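Sugar kinase, pfkB family (Thermotoga maritima, PDB 2AJR) probably phosphorylates a sugar phosphate with ATP, perhaps as a 1-phosphofructokinase, and binds a magnesium ion. Local coordinates at residues M13-P21 with V66-V74; S266-A274 with T305-P313. All coordinates share one frame; numbering follows the deposited sequence.

Contact 1: M13-P21 with V66-V74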
HETATM    1  N   MSE A  13      33.326  -6.828  10.229  1.00 60.46           N
HETATM    2  CA  MSE A  13      32.013  -7.326   9.782  1.00 59.45           C
HETATM    3  C   MSE A  13      30.944  -6.760  10.732  1.00 51.93           C
HETATM    4  O   MSE A  13      31.135  -6.731  11.951  1.00 50.01           O
HETATM    5  CB  MSE A  13      32.000  -8.862   9.775  1.00 58.30           C
HETATM    6  CG  MSE A  13      30.625  -9.550   9.931  1.00 62.71           C
HETATM    7 SE   MSE A  13      29.703 -10.221   8.266  1.00 77.23          SE
HETATM    8  CE  MSE A  13      31.165 -11.512   7.617  1.00 68.00           C
ATOM      9  N   VAL A  14      29.825  -6.316  10.163  1.00 45.78           N
ATOM     10  CA  VAL A  14      28.813  -5.570  10.898  1.00 40.35           C
ATOM     11  C   VAL A  14      27.547  -6.396  11.070  1.00 37.52           C
ATOM     12  O   VAL A  14      27.167  -7.150  10.178  1.00 36.90           O
ATOM     13  CB  VAL A  14      28.466  -4.256  10.150  1.00 40.45           C
ATOM     14  CG1 VAL A  14      27.422  -3.432  10.906  1.00 35.84           C
ATOM     15  CG2 VAL A  14      29.728  -3.432   9.890  1.00 39.33           C
ATOM     16  N   LEU A  15      26.897  -6.241  12.224  1.00 35.21           N
ATOM     17  CA  LEU A  15      25.560  -6.785  12.480  1.00 32.57           C
ATOM     18  C   LEU A  15      24.550  -5.643  12.530  1.00 32.51           C
ATOM     19  O   LEU A  15      24.724  -4.727  13.336  1.00 32.07           O
ATOM     20  CB  LEU A  15      25.532  -7.522  13.822  1.00 32.89           C
ATOM     21  CG  LEU A  15      24.168  -7.930  14.414  1.00 34.18           C
ATOM     22  CD1 LEU A  15      23.467  -8.933  13.498  1.00 28.07           C
ATOM     23  CD2 LEU A  15      24.304  -8.481  15.829  1.00 30.75           C
ATOM     24  N   THR A  16      23.506  -5.701  11.699  1.00 29.90           N
ATOM     25  CA  THR A  16      22.417  -4.729  11.771  1.00 29.65           C
ATOM     26  C   THR A  16      21.167  -5.424  12.314  1.00 31.53           C
ATOM     27  O   THR A  16      20.813  -6.530  11.885  1.00 30.93           O
ATOM     28  CB  THR A  16      22.090  -4.059  10.408  1.00 29.64           C
ATOM     29  OG1 THR A  16      21.492  -5.007   9.509  1.00 27.66           O
ATOM     30  CG2 THR A  16      23.333  -3.491   9.775  1.00 25.87           C
ATOM     31  N   VAL A  17      20.514  -4.758  13.268  1.00 31.67           N
ATOM     32  CA  VAL A  17      19.305  -5.258  13.885  1.00 30.24           C
ATOM     33  C   VAL A  17      18.164  -4.351  13.481  1.00 30.65           C
ATOM     34  O   VAL A  17      18.231  -3.152  13.688  1.00 31.69           O
ATOM     35  CB  VAL A  17      19.424  -5.213  15.397  1.00 32.21           C
ATOM     36  CG1 VAL A  17      18.053  -5.499  16.062  1.00 21.40           C
ATOM     37  CG2 VAL A  17      20.522  -6.179  15.856  1.00 27.46           C
ATOM     38  N   THR A  18      17.121  -4.932  12.910  1.00 30.56           N
ATOM     39  CA  THR A  18      15.929  -4.195  12.488  1.00 30.66           C
ATOM     40  C   THR A  18      14.739  -4.982  13.006  1.00 29.80           C
ATOM     41  O   THR A  18      14.246  -5.889  12.348  1.00 32.77           O
ATOM     42  CB  THR A  18      15.845  -4.111  10.947  1.00 32.48           C
ATOM     43  OG1 THR A  18      17.068  -3.575  10.429  1.00 36.35           O
ATOM     44  CG2 THR A  18      14.661  -3.269  10.511  1.00 27.85           C
ATOM     45  N   LEU A  19      14.290  -4.668  14.206  1.00 29.84           N
ATOM     46  CA  LEU A  19      13.244  -5.449  14.818  1.00 29.03           C
ATOM     47  C   LEU A  19      11.933  -5.300  14.074  1.00 29.66           C
ATOM     48  O   LEU A  19      11.085  -6.197  14.139  1.00 30.88           O
ATOM     49  CB  LEU A  19      13.093  -5.087  16.295  1.00 27.49           C
ATOM     50  CG  LEU A  19      14.310  -5.453  17.151  1.00 28.22           C
ATOM     51  CD1 LEU A  19      13.959  -5.400  18.628  1.00 22.39           C
ATOM     52  CD2 LEU A  19      14.859  -6.833  16.790  1.00 20.33           C
ATOM     53  N   ASN A  20      11.779  -4.187  13.356  1.00 30.86           N
ATOM     54  CA  ASN A  20      10.548  -3.883  12.624  1.00 30.61           C
ATOM     55  C   ASN A  20      10.823  -3.520  11.152  1.00 31.09           C
ATOM     56  O   ASN A  20      10.641  -2.384  10.743  1.00 30.57           O
ATOM     57  CB  ASN A  20       9.811  -2.751  13.341  1.00 29.43           C
ATOM     58  CG  ASN A  20       8.303  -2.715  13.024  1.00 34.95           C
ATOM     59  OD1 ASN A  20       7.771  -3.598  12.352  1.00 30.13           O
ATOM     60  ND2 ASN A  20       7.614  -1.675  13.519  1.00 32.88           N
ATOM     61  N   PRO A  21      11.232  -4.498  10.342  1.00 32.41           N
ATOM     62  CA  PRO A  21      11.518  -4.214   8.940  1.00 33.64           C
ATOM     63  C   PRO A  21      10.298  -3.789   8.167  1.00 34.01           C
ATOM     64  O   PRO A  21       9.179  -4.019   8.614  1.00 35.31           O
ATOM     65  CB  PRO A  21      11.958  -5.572   8.385  1.00 33.68           C
ATOM     66  CG  PRO A  21      12.291  -6.391   9.567  1.00 34.78           C
ATOM     67  CD  PRO A  21      11.386  -5.930  10.644  1.00 32.35           C
ATOM     68  N   VAL A  66      31.303  -3.014   2.310  1.00 34.24           N
ATOM     69  CA  VAL A  66      31.369  -3.589   3.653  1.00 33.55           C
ATOM     70  C   VAL A  66      30.227  -4.600   3.837  1.00 32.70           C
ATOM     71  O   VAL A  66      29.072  -4.250   3.652  1.00 33.42           O
ATOM     72  CB  VAL A  66      31.285  -2.484   4.715  1.00 34.89           C
ATOM     73  CG1 VAL A  66      31.303  -3.070   6.129  1.00 32.34           C
ATOM     74  CG2 VAL A  66      32.427  -1.490   4.509  1.00 32.95           C
ATOM     75  N   PRO A  67      30.553  -5.858   4.192  1.00 31.59           N
ATOM     76  CA  PRO A  67      29.526  -6.872   4.398  1.00 30.38           C
ATOM     77  C   PRO A  67      28.822  -6.711   5.727  1.00 32.09           C
ATOM     78  O   PRO A  67      29.368  -6.089   6.653  1.00 32.53           O
ATOM     79  CB  PRO A  67      30.305  -8.187   4.360  1.00 31.73           C
ATOM     80  CG  PRO A  67      31.715  -7.837   4.697  1.00 30.94           C
ATOM     81  CD  PRO A  67      31.915  -6.382   4.415  1.00 30.98           C
ATOM     82  N   SER A  68      27.600  -7.231   5.817  1.00 31.44           N
ATOM     83  CA  SER A  68      26.883  -7.219   7.079  1.00 32.46           C
ATOM     84  C   SER A  68      26.018  -8.452   7.217  1.00 33.06           C
ATOM     85  O   SER A  68      25.664  -9.064   6.220  1.00 34.44           O
ATOM     86  CB  SER A  68      26.021  -5.945   7.219  1.00 34.30           C
ATOM     87  OG  SER A  68      25.205  -5.687   6.069  1.00 36.55           O
ATOM     88  N   VAL A  69      25.696  -8.814   8.459  1.00 33.72           N
ATOM     89  CA  VAL A  69      24.568  -9.702   8.744  1.00 33.41           C
ATOM     90  C   VAL A  69      23.374  -8.862   9.177  1.00 33.12           C
ATOM     91  O   VAL A  69      23.495  -8.020  10.072  1.00 33.76           O
ATOM     92  CB  VAL A  69      24.875 -10.697   9.862  1.00 35.39           C
ATOM     93  CG1 VAL A  69      23.627 -11.545  10.176  1.00 35.37           C
ATOM     94  CG2 VAL A  69      26.047 -11.580   9.462  1.00 33.50           C
ATOM     95  N   ALA A  70      22.230  -9.085   8.533  1.00 32.24           N
ATOM     96  CA  ALA A  70      21.005  -8.370   8.861  1.00 31.52           C
ATOM     97  C   ALA A  70      20.097  -9.283   9.667  1.00 32.22           C
ATOM     98  O   ALA A  70      19.759 -10.376   9.213  1.00 34.19           O
ATOM     99  CB  ALA A  70      20.294  -7.912   7.597  1.00 29.71           C
ATOM    100  N   THR A  71      19.696  -8.841  10.859  1.00 30.82           N
ATOM    101  CA  THR A  71      18.748  -9.599  11.665  1.00 29.46           C
ATOM    102  C   THR A  71      17.520  -8.771  12.113  1.00 29.29           C
ATOM    103  O   THR A  71      17.472  -7.557  11.915  1.00 26.85           O
ATOM    104  CB  THR A  71      19.442 -10.226  12.888  1.00 28.97           C
ATOM    105  OG1 THR A  71      18.581 -11.240  13.430  1.00 29.83           O
ATOM    106  CG2 THR A  71      19.745  -9.177  13.929  1.00 23.34           C
ATOM    107  N   GLY A  72      16.542  -9.464  12.708  1.00 28.04           N
ATOM    108  CA  GLY A  72      15.230  -8.899  13.007  1.00 29.04           C
ATOM    109  C   GLY A  72      14.099  -9.921  12.905  1.00 29.57           C
ATOM    110  O   GLY A  72      14.320 -11.129  13.002  1.00 30.24           O
ATOM    111  N   PHE A  73      12.875  -9.437  12.713  1.00 29.31           N
ATOM    112  CA  PHE A  73      11.734 -10.322  12.516  1.00 29.22           C
ATOM    113  C   PHE A  73      11.155 -10.087  11.134  1.00 28.41           C
ATOM    114  O   PHE A  73      11.031  -8.956  10.720  1.00 30.32           O
ATOM    115  CB  PHE A  73      10.650 -10.060  13.558  1.00 29.43           C
ATOM    116  CG  PHE A  73      11.110 -10.218  14.971  1.00 30.06           C
ATOM    117  CD1 PHE A  73      11.367 -11.478  15.491  1.00 32.75           C
ATOM    118  CD2 PHE A  73      11.270  -9.116  15.790  1.00 29.19           C
ATOM    119  CE1 PHE A  73      11.798 -11.635  16.801  1.00 28.55           C
ATOM    120  CE2 PHE A  73      11.703  -9.272  17.107  1.00 34.48           C
ATOM    121  CZ  PHE A  73      11.969 -10.538  17.605  1.00 30.23           C
ATOM    122  N   VAL A  74      10.799 -11.152  10.425  1.00 27.57           N
ATOM    123  CA  VAL A  74      10.072 -11.030   9.184  1.00 27.62           C
ATOM    124  C   VAL A  74       8.935 -12.011   9.239  1.00 27.57           C
ATOM    125  O   VAL A  74       8.990 -12.987   9.994  1.00 27.55           O
ATOM    126  CB  VAL A  74      10.951 -11.344   7.972  1.00 29.46           C
ATOM    127  CG1 VAL A  74      12.162 -10.424   7.956  1.00 32.24           C
ATOM    128  CG2 VAL A  74      11.366 -12.825   7.966  1.00 26.50           C
TER
HETATM  129  O   HOH W   1      18.528  -5.685  10.021  1.00 23.08           O

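Contact 2: S266-A274 with T305-P313. With MG (magnesium ion), chain C.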
ATOM      1  N   SER A 266      11.654  16.616   0.296  1.00 42.09           N
ATOM      2  CA  SER A 266      10.968  15.488  -0.321  1.00 41.98           C
ATOM      3  C   SER A 266      11.915  14.334  -0.695  1.00 40.20           C
ATOM      4  O   SER A 266      11.466  13.208  -0.944  1.00 41.00           O
ATOM      5  CB  SER A 266      10.161  15.948  -1.555  1.00 42.43           C
ATOM      6  OG  SER A 266      11.003  16.280  -2.648  1.00 47.79           O
ATOM      7  N   HIS A 267      13.217  14.603  -0.730  1.00 38.72           N
ATOM      8  CA  HIS A 267      14.204  13.589  -1.106  1.00 38.04           C
ATOM      9  C   HIS A 267      14.809  12.895   0.119  1.00 37.06           C
ATOM     10  O   HIS A 267      15.823  12.216  -0.000  1.00 37.36           O
ATOM     11  CB  HIS A 267      15.341  14.229  -1.921  1.00 39.14           C
ATOM     12  CG  HIS A 267      14.936  14.727  -3.273  1.00 38.32           C
ATOM     13  ND1 HIS A 267      15.854  15.210  -4.185  1.00 37.30           N
ATOM     14  CD2 HIS A 267      13.726  14.804  -3.879  1.00 37.44           C
ATOM     15  CE1 HIS A 267      15.222  15.581  -5.285  1.00 40.11           C
ATOM     16  NE2 HIS A 267      13.931  15.335  -5.130  1.00 39.52           N
ATOM     17  N   LEU A 268      14.175  13.036   1.277  1.00 37.33           N
ATOM     18  CA  LEU A 268      14.771  12.643   2.550  1.00 37.43           C
ATOM     19  C   LEU A 268      14.597  11.190   2.953  1.00 39.06           C
ATOM     20  O   LEU A 268      15.199  10.758   3.954  1.00 40.47           O
ATOM     21  CB  LEU A 268      14.178  13.485   3.682  1.00 37.01           C
ATOM     22  CG  LEU A 268      14.821  14.816   4.032  1.00 39.77           C
ATOM     23  CD1 LEU A 268      13.950  15.513   5.035  1.00 36.29           C
ATOM     24  CD2 LEU A 268      16.228  14.609   4.582  1.00 41.21           C
ATOM     25  N   LEU A 269      13.760  10.426   2.261  1.00 39.48           N
ATOM     26  CA  LEU A 269      13.509   9.073   2.746  1.00 38.58           C
ATOM     27  C   LEU A 269      14.814   8.294   2.817  1.00 40.42           C
ATOM     28  O   LEU A 269      15.486   8.106   1.799  1.00 40.23           O
ATOM     29  CB  LEU A 269      12.526   8.327   1.867  1.00 38.90           C
ATOM     30  CG  LEU A 269      12.214   6.918   2.371  1.00 40.00           C
ATOM     31  CD1 LEU A 269      11.428   6.968   3.695  1.00 32.42           C
ATOM     32  CD2 LEU A 269      11.470   6.148   1.307  1.00 37.73           C
ATOM     33  N   GLY A 270      15.167   7.854   4.025  1.00 41.26           N
ATOM     34  CA  GLY A 270      16.319   6.962   4.234  1.00 41.29           C
ATOM     35  C   GLY A 270      17.677   7.629   4.401  1.00 41.12           C
ATOM     36  O   GLY A 270      18.694   6.935   4.541  1.00 41.32           O
ATOM     37  N   ALA A 271      17.692   8.964   4.387  1.00 38.85           N
ATOM     38  CA  ALA A 271      18.921   9.741   4.517  1.00 38.20           C
ATOM     39  C   ALA A 271      19.648   9.470   5.832  1.00 36.92           C
ATOM     40  O   ALA A 271      20.887   9.470   5.882  1.00 35.49           O
ATOM     41  CB  ALA A 271      18.612  11.249   4.393  1.00 38.21           C
ATOM     42  N   GLY A 272      18.873   9.248   6.890  1.00 35.94           N
ATOM     43  CA  GLY A 272      19.416   9.024   8.231  1.00 36.79           C
ATOM     44  C   GLY A 272      20.165   7.713   8.388  1.00 38.32           C
ATOM     45  O   GLY A 272      21.082   7.593   9.215  1.00 41.02           O
ATOM     46  N   ASP A 273      19.766   6.727   7.592  1.00 38.15           N
ATOM     47  CA  ASP A 273      20.406   5.413   7.577  1.00 37.44           C
ATOM     48  C   ASP A 273      21.690   5.481   6.761  1.00 35.30           C
ATOM     49  O   ASP A 273      22.677   4.828   7.091  1.00 35.66           O
ATOM     50  CB  ASP A 273      19.414   4.388   7.029  1.00 38.81           C
ATOM     51  CG  ASP A 273      18.056   4.463   7.760  1.00 42.81           C
ATOM     52  OD1 ASP A 273      18.052   4.619   9.009  1.00 55.07           O
ATOM     53  OD2 ASP A 273      17.004   4.406   7.100  1.00 43.95           O
ATOM     54  N   ALA A 274      21.684   6.288   5.705  1.00 33.39           N
ATOM     55  CA  ALA A 274      22.932   6.620   5.004  1.00 33.83           C
ATOM     56  C   ALA A 274      23.901   7.248   5.981  1.00 33.07           C
ATOM     57  O   ALA A 274      25.039   6.852   6.023  1.00 34.67           O
ATOM     58  CB  ALA A 274      22.684   7.568   3.825  1.00 32.96           C
ATOM     59  N   THR A 305      20.076  12.560  -0.228  1.00 33.08           N
ATOM     60  CA  THR A 305      19.026  13.485  -0.628  1.00 33.64           C
ATOM     61  C   THR A 305      19.104  13.902  -2.095  1.00 33.52           C
ATOM     62  O   THR A 305      18.187  14.520  -2.607  1.00 35.58           O
ATOM     63  CB  THR A 305      19.063  14.773   0.191  1.00 33.95           C
ATOM     64  OG1 THR A 305      20.094  15.626  -0.329  1.00 38.13           O
ATOM     65  CG2 THR A 305      19.321  14.479   1.655  1.00 30.10           C
ATOM     66  N   ARG A 306      20.183  13.602  -2.793  1.00 34.36           N
ATOM     67  CA  ARG A 306      20.273  14.095  -4.173  1.00 36.07           C
ATOM     68  C   ARG A 306      19.309  13.416  -5.126  1.00 36.92           C
ATOM     69  O   ARG A 306      19.201  13.854  -6.253  1.00 39.17           O
ATOM     70  CB  ARG A 306      21.696  14.003  -4.740  1.00 36.13           C
ATOM     71  CG  ARG A 306      22.743  14.796  -3.980  1.00 39.85           C
ATOM     72  CD  ARG A 306      22.203  16.117  -3.483  1.00 45.84           C
ATOM     73  NE  ARG A 306      23.198  16.880  -2.741  1.00 50.86           N
ATOM     74  CZ  ARG A 306      22.926  17.984  -2.044  1.00 50.78           C
ATOM     75  NH1 ARG A 306      21.692  18.481  -2.004  1.00 49.11           N
ATOM     76  NH2 ARG A 306      23.903  18.606  -1.390  1.00 52.10           N
ATOM     77  N   ARG A 307      18.615  12.363  -4.694  1.00 37.12           N
ATOM     78  CA  ARG A 307      17.607  11.715  -5.531  1.00 36.71           C
ATOM     79  C   ARG A 307      16.273  11.592  -4.833  1.00 36.71           C
ATOM     80  O   ARG A 307      16.224  11.408  -3.627  1.00 38.89           O
ATOM     81  CB  ARG A 307      18.071  10.326  -5.931  1.00 35.93           C
ATOM     82  CG  ARG A 307      19.393  10.334  -6.599  1.00 39.74           C
ATOM     83  CD  ARG A 307      19.748   8.981  -7.133  1.00 42.49           C
ATOM     84  NE  ARG A 307      21.160   8.929  -7.468  1.00 45.45           N
ATOM     85  CZ  ARG A 307      21.747   7.937  -8.126  1.00 51.64           C
ATOM     86  NH1 ARG A 307      21.049   6.888  -8.531  1.00 54.31           N
ATOM     87  NH2 ARG A 307      23.048   8.003  -8.386  1.00 54.70           N
ATOM     88  N   LYS A 308      15.192  11.656  -5.603  1.00 37.44           N
ATOM     89  CA  LYS A 308      13.841  11.516  -5.058  1.00 38.13           C
ATOM     90  C   LYS A 308      13.582  10.135  -4.474  1.00 37.48           C
ATOM     91  O   LYS A 308      12.810  10.005  -3.532  1.00 36.93           O
ATOM     92  CB  LYS A 308      12.760  11.891  -6.095  1.00 37.03           C
ATOM     93  CG  LYS A 308      12.633  11.000  -7.328  1.00 39.75           C
ATOM     94  CD  LYS A 308      11.506  11.515  -8.286  1.00 38.68           C
ATOM     95  CE  LYS A 308      11.621  10.969  -9.717  1.00 34.86           C
ATOM     96  NZ  LYS A 308      12.005   9.536  -9.750  1.00 35.85           N
ATOM     97  N   GLU A 309      14.238   9.117  -5.017  1.00 38.46           N
ATOM     98  CA  GLU A 309      14.085   7.752  -4.499  1.00 39.48           C
ATOM     99  C   GLU A 309      14.986   7.569  -3.310  1.00 38.51           C
ATOM    100  O   GLU A 309      15.981   8.276  -3.168  1.00 38.69           O
ATOM    101  CB  GLU A 309      14.479   6.678  -5.519  1.00 39.18           C
ATOM    102  CG  GLU A 309      13.982   6.914  -6.913  1.00 47.59           C
ATOM    103  CD  GLU A 309      14.882   7.833  -7.722  1.00 54.77           C
ATOM    104  OE1 GLU A 309      16.078   7.980  -7.362  1.00 53.07           O
ATOM    105  OE2 GLU A 309      14.375   8.398  -8.720  1.00 60.40           O
ATOM    106  N   LYS A 310      14.623   6.604  -2.475  1.00 38.64           N
ATOM    107  CA  LYS A 310      15.517   6.056  -1.481  1.00 38.90           C
ATOM    108  C   LYS A 310      16.748   5.631  -2.249  1.00 39.58           C
ATOM    109  O   LYS A 310      16.658   4.777  -3.139  1.00 41.10           O
ATOM    110  CB  LYS A 310      14.885   4.847  -0.776  1.00 39.63           C
ATOM    111  CG  LYS A 310      15.688   4.335   0.425  1.00 40.71           C
ATOM    112  CD  LYS A 310      14.845   3.477   1.395  1.00 38.49           C
ATOM    113  CE  LYS A 310      14.400   2.164   0.769  1.00 41.90           C
ATOM    114  NZ  LYS A 310      13.949   1.164   1.787  1.00 40.69           N
ATOM    115  N   TYR A 311      17.864   6.290  -1.946  1.00 37.39           N
ATOM    116  CA  TYR A 311      19.134   6.043  -2.576  1.00 37.60           C
ATOM    117  C   TYR A 311      20.191   6.016  -1.489  1.00 37.70           C
ATOM    118  O   TYR A 311      20.362   6.965  -0.747  1.00 38.98           O
ATOM    119  CB  TYR A 311      19.431   7.133  -3.604  1.00 37.83           C
ATOM    120  CG  TYR A 311      20.867   7.197  -4.102  1.00 38.47           C
ATOM    121  CD1 TYR A 311      21.416   6.184  -4.897  1.00 40.03           C
ATOM    122  CD2 TYR A 311      21.662   8.298  -3.816  1.00 39.72           C
ATOM    123  CE1 TYR A 311      22.739   6.262  -5.359  1.00 36.98           C
ATOM    124  CE2 TYR A 311      22.965   8.396  -4.270  1.00 36.73           C
ATOM    125  CZ  TYR A 311      23.507   7.384  -5.040  1.00 41.98           C
ATOM    126  OH  TYR A 311      24.824   7.527  -5.461  1.00 42.88           O
HETATM  127  N   MSE A 312      20.869   4.893  -1.379  1.00 38.31           N
HETATM  128  CA  MSE A 312      22.024   4.779  -0.526  1.00 38.27           C
HETATM  129  C   MSE A 312      23.223   5.045  -1.435  1.00 37.50           C
HETATM  130  O   MSE A 312      23.388   4.379  -2.452  1.00 37.44           O
HETATM  131  CB  MSE A 312      22.090   3.380   0.075  1.00 37.81           C
HETATM  132  CG  MSE A 312      20.861   2.988   0.874  1.00 39.43           C
HETATM  133 SE   MSE A 312      20.525   4.179   2.455  1.00 48.95          SE
HETATM  134  CE  MSE A 312      18.722   4.940   1.964  1.00 40.14           C
ATOM    135  N   PRO A 313      24.049   6.037  -1.086  1.00 37.41           N
ATOM    136  CA  PRO A 313      25.098   6.491  -1.990  1.00 38.66           C
ATOM    137  C   PRO A 313      26.314   5.583  -2.046  1.00 38.67           C
ATOM    138  O   PRO A 313      26.552   4.821  -1.113  1.00 39.43           O
ATOM    139  CB  PRO A 313      25.491   7.838  -1.388  1.00 39.82           C
ATOM    140  CG  PRO A 313      25.255   7.665   0.075  1.00 38.77           C
ATOM    141  CD  PRO A 313      24.038   6.802   0.173  1.00 37.28           C
TER
HETATM  142 MG    MG C 320      16.362  10.178  -1.576  1.00 49.26          MG

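Contact 1: M13-P21 with V66-V74
V17 and T71, beta-branched and so at home in strands, stand next to each other on one face of the sheet, their CG2 methyls (V17 CG2 to T71 CG2) 3.6 Å apart. L15 crosses to the same methyl: its CG stands anti to the backbone N (chi1 168°), and CD1 comes 3.8 Å from T71 CG2. Four backbone bonds join V14 O to V69 N, V69 O to T16 N, T16 O to T71 N and T71 O to T18 N. The third is nearly straight, 174° at the hydrogen. T71 O also accepts a water 2.9 Å away, which lies 2.6 Å from T18 OG1 and bonds to T16 OG1 as well. These neighbouring parallel strands belong to the central sheet of the ribokinase-like α/β fold. Where strand 68-71 ends, the chain turns a corner at G72, whose backbone angles call for glycine; a CB there would strike T18 O. F73 follows, offering its ring edge in plane to L19 O, 3.4 Å from F73 CD2, while L19 CD2 packs 4.0 Å from F73 CE2. Farther out, Y140 and F136 of helix 130-144 cover the L15, V17 and T71 face. On the other face, S58 of helix 53-63 bonds to both T16 OG1 and S68 OG.

Contact 2: S266-A274 with T305-P313
H267 begins the contact by laying one ring face under the backbone of R307 and K308, with K308 N above the ring centre. This segment runs into the GAGD sequence of the pfkB family, G270 to D273, at the start of helix 271-286; in relatives this helix end forms an anion hole. H267 ND1 donates in the ring plane to T305 O at 2.9 Å, a bond bent to 135° at the hydrogen, and NE2 reaches E113 OE2, so both ring nitrogens are used. Replacing the imidazole with an alanine would probably leave T305 O and E113 without these mates and open a gap beneath the R307-K308 backbone. That backbone matters because R307 O and E309 O bind the magnesium ion, at 2.4 Å and 2.5 Å; H267, through its backbone carbonyl, and A304 complete the magnesium site. L268 opens a type II turn to A271, closed by A271 N to L268 O. Within it, L269 CD2 lies 4.2 Å from K310 CB, while L269 O faces K310 CA and K310 NZ leads away to a salt bridge with D24. G270 takes a positive phi (86°) and sits at the N-cap position of helix 271-286, its O accepting A274 N. Glycine suits this place twice over, since a CB would also collide with M312 CE. A271 and A274, both small, let the other loop and helix 290-304 come close. The selenomethionine M312 bends at chi2 (-61°) and chi3, which carries its tip under the helix start: M312 SE lies 4.2 Å from A274 CB, and M312 CE rests 3.3 Å from G270 O.

From the N terminus, strand 14-18 is laid down first, and the chain then leaves through strands 22-28, 37-39 and 46-51 and helix 53-63 before contact 1 closes this 44-residue loop in the central sheet. Contact 2 comes much later, closing a mostly helical excursion of 30 residues around helices 271-286 and 290-304. The two loops are in series, neither nested nor crossed. The centres of contact 1 and contact 2 are about 19 Å apart. The nearest atoms of contact 1 and contact 2 are about 8 Å apart, without touching. Two helices link them: 271-286 starts in contact 2 and reaches V14 and V66 of contact 1, while 53-63 lies against both contacts, touching M312 through I59 and A60.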